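Local coordinates for protein Amuc_1100 (Akkermansia muciniphila, PDB 6KNY), which is of unknown function but is probably anchored in a membrane by a transmembrane helix that the crystallised fragment lacks, at residues A[73-84]-A[124-132]. Residues are numbered along the deposited sequence; the frame is centred on the assembly and turned at random. Where two conformers were deposited one is given.
Sequences FQNELKTFRDSL and LKAINSLVN
Asn128 lays its side-chain amide flat on one face of the Phe80 ring, the two planes 5° apart, with ND2 over the ring centre 3.6 Å above its plane. On the opposite face rests CG of Glu76, one turn earlier in the same helix, displaced toward the rim. At the edge come Leu124 CD1, 3.7 Å from Phe80 CD2, and Lys125 NZ near Phe80 CZ. Phe80 CG stands anti to its carbonyl carbon (chi1 -77°), which swings the ring back over Glu76 and presents the other face to Asn128. A water donates both to Phe80 O and to Asn128 OD1, each at 2.7 Å, tying the amide to the facing backbone. Leu124 is a knob in the hole made by Phe73, Glu76, Leu77 and Phe80; its CD2 lies 3.4 Å from Phe73 CE1, obliquely to that ring. Lys125, bent at chi2 and chi4, brings NZ to Glu76 OE2 in a salt bridge whose modelled length is doubtful. Further along, Leu84 CD2 meets Val131 CG1 at 3.9 Å. With an alanine here in place of the Phe80 ring, the Asn128 amide would probably lose its stacking surface and turn more freely, and Leu124 would lose one wall of its hole. Helices 70-91 and 117-134 run side by side, their segments parallel within 4°; Ile127 and Leu130 pack the second against the sheet. Buried apolar contacts of Leu124 and Leu84 are thus joined by polar ones, and stack and water together fix the rotation of the Asn128 amide.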
loop_
_atom_site.group_PDB
_atom_site.type_symbol
_atom_site.label_atom_id
_atom_site.label_comp_id
_atom_site.label_asym_id
_atom_site.label_seq_id
_atom_site.Cartn_x
_atom_site.Cartn_y
_atom_site.Cartn_z
ATOM N N PHE A 73 -2.774 -8.229 -14.052
ATOM C CA PHE A 73 -2.980 -7.617 -12.743
ATOM C C PHE A 73 -3.493 -8.643 -11.740
ATOM O O PHE A 73 -2.933 -8.802 -10.646
ATOM C CB PHE A 73 -3.961 -6.452 -12.829
ATOM C CG PHE A 73 -4.399 -5.951 -11.474
ATOM C CD1 PHE A 73 -3.576 -5.102 -10.736
ATOM C CD2 PHE A 73 -5.596 -6.371 -10.912
ATOM C CE1 PHE A 73 -3.966 -4.651 -9.476
ATOM C CE2 PHE A 73 -5.986 -5.920 -9.653
ATOM C CZ PHE A 73 -5.166 -5.059 -8.940
ATOM N N GLN A 74 -4.569 -9.344 -12.101
ATOM C CA GLN A 74 -5.186 -10.312 -11.197
ATOM C C GLN A 74 -4.205 -11.405 -10.803
ATOM O O GLN A 74 -4.169 -11.839 -9.644
ATOM C CB GLN A 74 -6.411 -10.901 -11.878
ATOM C CG GLN A 74 -7.404 -11.531 -10.970
ATOM C CD GLN A 74 -8.705 -11.800 -11.686
ATOM O OE1 GLN A 74 -8.709 -12.127 -12.874
ATOM N NE2 GLN A 74 -9.817 -11.629 -10.982
ATOM N N ASN A 75 -3.386 -11.845 -11.755
ATOM C CA ASN A 75 -2.392 -12.870 -11.464
ATOM C C ASN A 75 -1.307 -12.320 -10.541
ATOM O O ASN A 75 -0.832 -13.017 -9.639
ATOM C CB ASN A 75 -1.829 -13.399 -12.788
ATOM C CG ASN A 75 -0.443 -13.993 -12.652
ATOM O OD1 ASN A 75 -0.281 -15.108 -12.155
ATOM N ND2 ASN A 75 0.562 -13.263 -13.117
ATOM N N GLU A 76 -0.929 -11.051 -10.719
ATOM C CA GLU A 76 0.021 -10.428 -9.797
ATOM C C GLU A 76 -0.592 -10.266 -8.405
ATOM O O GLU A 76 0.076 -10.491 -7.387
ATOM C CB GLU A 76 0.477 -9.074 -10.346
ATOM C CG GLU A 76 1.592 -8.427 -9.533
ATOM C CD GLU A 76 2.007 -7.068 -10.088
ATOM O OE1 GLU A 76 1.140 -6.346 -10.632
ATOM O OE2 GLU A 76 3.206 -6.730 -9.991
ATOM N N LEU A 77 -1.869 -9.881 -8.346
ATOM C CA LEU A 77 -2.555 -9.741 -7.062
ATOM C C LEU A 77 -2.564 -11.054 -6.274
ATOM O O LEU A 77 -2.259 -11.083 -5.073
ATOM C CB LEU A 77 -3.982 -9.244 -7.295
ATOM C CG LEU A 77 -4.939 -9.256 -6.092
ATOM C CD1 LEU A 77 -4.422 -8.362 -4.935
ATOM C CD2 LEU A 77 -6.365 -8.887 -6.500
ATOM N N LYS A 78 -2.934 -12.136 -6.952
ATOM C CA LYS A 78 -2.998 -13.451 -6.326
ATOM C C LYS A 78 -1.629 -13.884 -5.821
ATOM O O LYS A 78 -1.499 -14.399 -4.711
ATOM C CB LYS A 78 -3.548 -14.486 -7.310
ATOM C CG LYS A 78 -5.037 -14.752 -7.162
ATOM C CD LYS A 78 -5.678 -15.063 -8.505
ATOM C CE LYS A 78 -7.181 -14.842 -8.464
ATOM N NZ LYS A 78 -7.920 -16.102 -8.174
ATOM N N THR A 79 -0.610 -13.672 -6.645
ATOM C CA THR A 79 0.759 -14.042 -6.284
ATOM C C THR A 79 1.218 -13.276 -5.050
ATOM O O THR A 79 1.756 -13.858 -4.101
ATOM C CB THR A 79 1.708 -13.769 -7.450
ATOM O OG1 THR A 79 1.312 -14.547 -8.587
ATOM C CG2 THR A 79 3.156 -14.088 -7.064
ATOM N N PHE A 80 1.014 -11.956 -5.055
ATOM C CA PHE A 80 1.388 -11.131 -3.908
ATOM C C PHE A 80 0.654 -11.581 -2.657
ATOM O O PHE A 80 1.238 -11.650 -1.570
ATOM C CB PHE A 80 1.086 -9.658 -4.197
ATOM C CG PHE A 80 2.090 -8.991 -5.114
ATOM C CD1 PHE A 80 3.299 -9.610 -5.405
ATOM C CD2 PHE A 80 1.828 -7.743 -5.665
ATOM C CE1 PHE A 80 4.225 -8.999 -6.242
ATOM C CE2 PHE A 80 2.762 -7.121 -6.503
ATOM C CZ PHE A 80 3.955 -7.749 -6.787
ATOM N N ARG A 81 -0.633 -11.896 -2.796
ATOM C CA ARG A 81 -1.426 -12.310 -1.642
ATOM C C ARG A 81 -0.891 -13.610 -1.058
ATOM O O ARG A 81 -0.701 -13.732 0.161
ATOM C CB ARG A 81 -2.900 -12.459 -2.032
ATOM C CG ARG A 81 -3.731 -13.214 -0.980
ATOM C CD ARG A 81 -5.211 -12.967 -1.138
ATOM N NE ARG A 81 -5.995 -13.690 -0.138
ATOM C CZ ARG A 81 -6.307 -14.982 -0.217
ATOM N NH1 ARG A 81 -5.899 -15.701 -1.252
ATOM N NH2 ARG A 81 -7.025 -15.554 0.746
ATOM N N ASP A 82 -0.617 -14.584 -1.920
ATOM C CA ASP A 82 -0.137 -15.876 -1.448
ATOM C C ASP A 82 1.232 -15.755 -0.789
ATOM O O ASP A 82 1.501 -16.413 0.221
ATOM C CB ASP A 82 -0.128 -16.858 -2.614
ATOM C CG ASP A 82 -1.528 -17.214 -3.073
ATOM O OD1 ASP A 82 -2.456 -16.408 -2.864
ATOM O OD2 ASP A 82 -1.714 -18.323 -3.595
ATOM N N SER A 83 2.091 -14.876 -1.307
ATOM C CA SER A 83 3.388 -14.650 -0.670
ATOM C C SER A 83 3.226 -13.965 0.682
ATOM O O SER A 83 3.903 -14.324 1.653
ATOM C CB SER A 83 4.296 -13.823 -1.575
ATOM O OG SER A 83 4.913 -14.662 -2.524
ATOM N N LEU A 84 2.327 -12.976 0.763
ATOM C CA LEU A 84 2.122 -12.263 2.021
ATOM C C LEU A 84 1.599 -13.206 3.099
ATOM O O LEU A 84 2.111 -13.224 4.223
ATOM C CB LEU A 84 1.156 -11.093 1.811
ATOM C CG LEU A 84 0.726 -10.375 3.097
ATOM C CD1 LEU A 84 1.960 -9.808 3.793
ATOM C CD2 LEU A 84 -0.324 -9.281 2.825
ATOM N N LEU A 124 -0.990 -1.447 -6.660
ATOM C CA LEU A 124 -0.741 -2.755 -6.066
ATOM C C LEU A 124 0.737 -2.949 -5.734
ATOM O O LEU A 124 1.074 -3.471 -4.666
ATOM C CB LEU A 124 -1.236 -3.843 -7.019
ATOM C CG LEU A 124 -0.862 -5.298 -6.698
ATOM C CD1 LEU A 124 -1.227 -5.677 -5.254
ATOM C CD2 LEU A 124 -1.498 -6.265 -7.714
ATOM N N LYS A 125 1.638 -2.545 -6.637
ATOM C CA LYS A 125 3.063 -2.732 -6.349
ATOM C C LYS A 125 3.498 -1.893 -5.156
ATOM O O LYS A 125 4.284 -2.360 -4.321
ATOM C CB LYS A 125 3.925 -2.399 -7.578
ATOM C CG LYS A 125 3.886 -3.491 -8.648
ATOM C CD LYS A 125 5.197 -4.325 -8.762
ATOM C CE LYS A 125 5.273 -5.241 -10.003
ATOM N NZ LYS A 125 5.584 -6.687 -9.734
ATOM N N ALA A 126 2.982 -0.662 -5.039
ATOM C CA ALA A 126 3.344 0.196 -3.911
ATOM C C ALA A 126 2.794 -0.350 -2.592
ATOM O O ALA A 126 3.510 -0.398 -1.577
ATOM C CB ALA A 126 2.839 1.623 -4.155
ATOM N N ILE A 127 1.520 -0.750 -2.584
ATOM C CA ILE A 127 0.916 -1.286 -1.364
ATOM C C ILE A 127 1.592 -2.598 -0.975
ATOM O O ILE A 127 1.944 -2.815 0.195
ATOM C CB ILE A 127 -0.610 -1.460 -1.539
ATOM C CG1 ILE A 127 -1.292 -0.100 -1.723
ATOM C CG2 ILE A 127 -1.215 -2.231 -0.321
ATOM C CD1 ILE A 127 -2.802 -0.172 -2.070
ATOM N N ASN A 128 1.820 -3.473 -1.959
ATOM C CA ASN A 128 2.549 -4.715 -1.699
ATOM C C ASN A 128 3.890 -4.455 -1.030
ATOM O O ASN A 128 4.271 -5.154 -0.087
ATOM C CB ASN A 128 2.786 -5.509 -2.984
ATOM C CG ASN A 128 3.503 -6.827 -2.705
ATOM O OD1 ASN A 128 2.965 -7.702 -2.024
ATOM N ND2 ASN A 128 4.737 -6.934 -3.155
ATOM N N SER A 129 4.632 -3.469 -1.530
ATOM C CA SER A 129 5.939 -3.168 -0.955
ATOM C C SER A 129 5.803 -2.637 0.467
ATOM O O SER A 129 6.562 -3.026 1.365
ATOM C CB SER A 129 6.681 -2.165 -1.837
ATOM O OG SER A 129 7.877 -1.754 -1.208
ATOM N N LEU A 130 4.837 -1.736 0.687
ATOM C CA LEU A 130 4.591 -1.177 2.023
ATOM C C LEU A 130 4.232 -2.262 3.035
ATOM O O LEU A 130 4.836 -2.357 4.106
ATOM C CB LEU A 130 3.456 -0.146 1.961
ATOM C CG LEU A 130 3.014 0.440 3.316
ATOM C CD1 LEU A 130 4.206 0.989 4.101
ATOM C CD2 LEU A 130 1.956 1.520 3.117
ATOM N N VAL A 131 3.227 -3.078 2.727
ATOM C CA VAL A 131 2.798 -4.068 3.708
ATOM C C VAL A 131 3.933 -5.041 4.015
ATOM O O VAL A 131 4.124 -5.457 5.165
ATOM C CB VAL A 131 1.530 -4.779 3.216
ATOM C CG1 VAL A 131 1.150 -5.910 4.168
ATOM C CG2 VAL A 131 0.387 -3.767 3.138
ATOM N N ASN A 132 4.740 -5.377 3.005
ATOM C CA ASN A 132 5.845 -6.309 3.228
ATOM C C ASN A 132 6.901 -5.727 4.163
ATOM O O ASN A 132 7.438 -6.444 5.020
ATOM C CB ASN A 132 6.449 -6.732 1.892
ATOM C CG ASN A 132 5.688 -7.882 1.270
ATOM O OD1 ASN A 132 5.696 -8.996 1.793
ATOM N ND2 ASN A 132 4.978 -7.612 0.190
HETATM O O HOH W 1 3.496 -10.210 -1.196
#